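Local coordinates for EAL/GGDEF domain protein (Methylococcus capsulatus, PDB 3ICL) that is of unknown function here but belongs to the GGDEF domain family, a module common in bacterial signalling proteins, at residues Gln19-Ala22 with Ala23-Asp27. The protein carries 1 engineered substitution. Residues are numbered along the deposited sequence; the frame is centred on the assembly and turned at random.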
ATOM      1  N   GLN A  19      -6.647 -14.862  -7.110  1.00 19.21           N
ATOM      2  CA  GLN A  19      -6.035 -16.157  -6.844  1.00 28.89           C
ATOM      3  C   GLN A  19      -5.720 -16.349  -5.360  1.00 23.56           C
ATOM      4  O   GLN A  19      -5.907 -17.436  -4.814  1.00 23.72           O
ATOM      5  CB  GLN A  19      -4.758 -16.327  -7.670  1.00 32.91           C
ATOM      6  CG  GLN A  19      -4.339 -17.785  -7.810  1.00 52.41           C
ATOM      7  CD  GLN A  19      -5.392 -18.619  -8.528  1.00 52.14           C
ATOM      8  OE1 GLN A  19      -5.716 -18.357  -9.686  1.00 66.80           O
ATOM      9  NE2 GLN A  19      -5.937 -19.620  -7.842  1.00 38.21           N
ATOM     10  N   ALA A  20      -5.244 -15.296  -4.707  1.00 26.29           N
ATOM     11  CA  ALA A  20      -4.924 -15.387  -3.287  1.00 19.13           C
ATOM     12  C   ALA A  20      -6.191 -15.624  -2.461  1.00 17.41           C
ATOM     13  O   ALA A  20      -6.179 -16.390  -1.506  1.00 19.90           O
ATOM     14  CB  ALA A  20      -4.219 -14.115  -2.828  1.00 21.16           C
ATOM     15  N   LEU A  21      -7.287 -14.965  -2.828  1.00 20.44           N
ATOM     16  CA  LEU A  21      -8.536 -15.131  -2.098  1.00 18.45           C
ATOM     17  C   LEU A  21      -9.070 -16.556  -2.248  1.00 23.21           C
ATOM     18  O   LEU A  21      -9.751 -17.070  -1.366  1.00 24.93           O
ATOM     19  CB  LEU A  21      -9.576 -14.116  -2.587  1.00 18.15           C
ATOM     20  CG  LEU A  21      -9.334 -12.677  -2.123  1.00 17.08           C
ATOM     21  CD1 LEU A  21     -10.248 -11.717  -2.876  1.00 18.42           C
ATOM     22  CD2 LEU A  21      -9.573 -12.585  -0.611  1.00 13.56           C
ATOM     23  N   ALA A  22      -8.750 -17.192  -3.371  1.00 20.50           N
ATOM     24  CA  ALA A  22      -9.195 -18.560  -3.616  1.00 28.58           C
ATOM     25  C   ALA A  22      -8.305 -19.541  -2.855  1.00 28.08           C
ATOM     26  O   ALA A  22      -8.768 -20.576  -2.385  1.00 29.62           O
ATOM     27  CB  ALA A  22      -9.151 -18.863  -5.113  1.00 28.50           C
ATOM     28  N   ALA A  23      -7.028 -19.197  -2.726  1.00 30.00           N
ATOM     29  CA  ALA A  23      -6.057 -20.045  -2.043  1.00 28.36           C
ATOM     30  C   ALA A  23      -6.046 -19.899  -0.523  1.00 32.77           C
ATOM     31  O   ALA A  23      -5.899 -20.888   0.202  1.00 31.39           O
ATOM     32  CB  ALA A  23      -4.667 -19.766  -2.591  1.00 28.26           C
ATOM     33  N   HIS A  24      -6.207 -18.674  -0.034  1.00 28.45           N
ATOM     34  CA  HIS A  24      -6.165 -18.450   1.406  1.00 26.51           C
ATOM     35  C   HIS A  24      -7.421 -17.858   2.015  1.00 31.76           C
ATOM     36  O   HIS A  24      -7.721 -16.678   1.816  1.00 28.08           O
ATOM     37  CB  HIS A  24      -4.978 -17.553   1.746  1.00 27.24           C
ATOM     38  CG  HIS A  24      -3.693 -18.008   1.133  1.00 30.39           C
ATOM     39  ND1 HIS A  24      -3.148 -19.248   1.384  1.00 31.64           N
ATOM     40  CD2 HIS A  24      -2.854 -17.397   0.263  1.00 28.38           C
ATOM     41  CE1 HIS A  24      -2.028 -19.382   0.696  1.00 34.53           C
ATOM     42  NE2 HIS A  24      -1.827 -18.272   0.008  1.00 30.83           N
ATOM     43  N   GLU A  25      -8.153 -18.684   2.757  1.00 34.50           N
ATOM     44  CA  GLU A  25      -9.368 -18.245   3.434  1.00 38.81           C
ATOM     45  C   GLU A  25      -9.397 -18.754   4.876  1.00 46.91           C
ATOM     46  O   GLU A  25     -10.449 -18.786   5.516  1.00 50.41           O
ATOM     47  CB  GLU A  25     -10.618 -18.715   2.684  1.00 38.28           C
ATOM     48  CG  GLU A  25     -10.900 -17.974   1.373  1.00 35.71           C
ATOM     49  CD  GLU A  25     -10.953 -16.456   1.532  1.00 34.90           C
ATOM     50  OE1 GLU A  25     -11.496 -15.965   2.544  1.00 32.26           O
ATOM     51  OE2 GLU A  25     -10.461 -15.748   0.630  1.00 35.30           O
ATOM     52  N   ARG A  26      -8.233 -19.165   5.372  1.00 38.39           N
ATOM     53  CA  ARG A  26      -8.091 -19.640   6.748  1.00 39.49           C
ATOM     54  C   ARG A  26      -7.774 -18.423   7.610  1.00 41.23           C
ATOM     55  O   ARG A  26      -7.042 -17.529   7.184  1.00 38.11           O
ATOM     56  CB  ARG A  26      -6.931 -20.627   6.867  1.00 41.24           C
ATOM     57  CG  ARG A  26      -7.229 -22.060   6.474  1.00 45.81           C
ATOM     58  CD  ARG A  26      -5.920 -22.831   6.439  1.00 52.66           C
ATOM     59  NE  ARG A  26      -5.005 -22.339   7.467  1.00 60.45           N
ATOM     60  CZ  ARG A  26      -3.709 -22.625   7.529  1.00 63.06           C
ATOM     61  NH1 ARG A  26      -3.153 -23.414   6.619  1.00 64.00           N
ATOM     62  NH2 ARG A  26      -2.961 -22.108   8.495  1.00 61.60           N
ATOM     63  N   ASP A  27      -8.308 -18.396   8.826  1.00 53.44           N
ATOM     64  CA  ASP A  27      -8.075 -17.277   9.726  1.00 53.12           C
ATOM     65  C   ASP A  27      -6.606 -17.175  10.135  1.00 44.61           C
ATOM     66  O   ASP A  27      -6.142 -16.113  10.548  1.00 37.19           O
ATOM     67  CB  ASP A  27      -8.944 -17.417  10.975  1.00 64.76           C
ATOM     68  CG  ASP A  27      -8.933 -16.172  11.828  1.00 74.93           C
ATOM     69  OD1 ASP A  27      -9.427 -15.126  11.354  1.00 78.33           O
ATOM     70  OD2 ASP A  27      -8.426 -16.232  12.969  1.00 79.92           O
TER
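The C-terminal end of helix 10-23, where this GGDEF domain turns from its first helix into the loop leading to strand 32-38, shows how the last backbone N-H groups close a helix and how a side chain can meet the next carbonyl. Ala23 N donates to Gln19 O at 3.0 Å. The next bond is shorter: His24 N reaches Ala20 O at 2.7 Å. His24 still completes this helical bond although its own backbone has turned extended, and there the helix ends. The imidazole of His24 lies with one face under the methyl of Ala23, whose CB sits 4.0 Å above the ring plane, over the centre; the side chain also touches Asn29 and Asn87. Leu21 O, one carbonyl further on, is met by a side chain instead. Glu25 starts with CG anti to its carbonyl carbon (chi1 -73°) and the chain bends at chi2, folding the carboxyl group back toward the helix end, while OE1 makes a weak hydrogen bond to Ser128. The other oxygen, OE2, is only 2.5 Å from Leu21 O, a separation suggesting that the acid probably carries a proton. On the same residue, the methyl carbon CD2 of Leu21 lies 3.5 Å from Glu25 OE2.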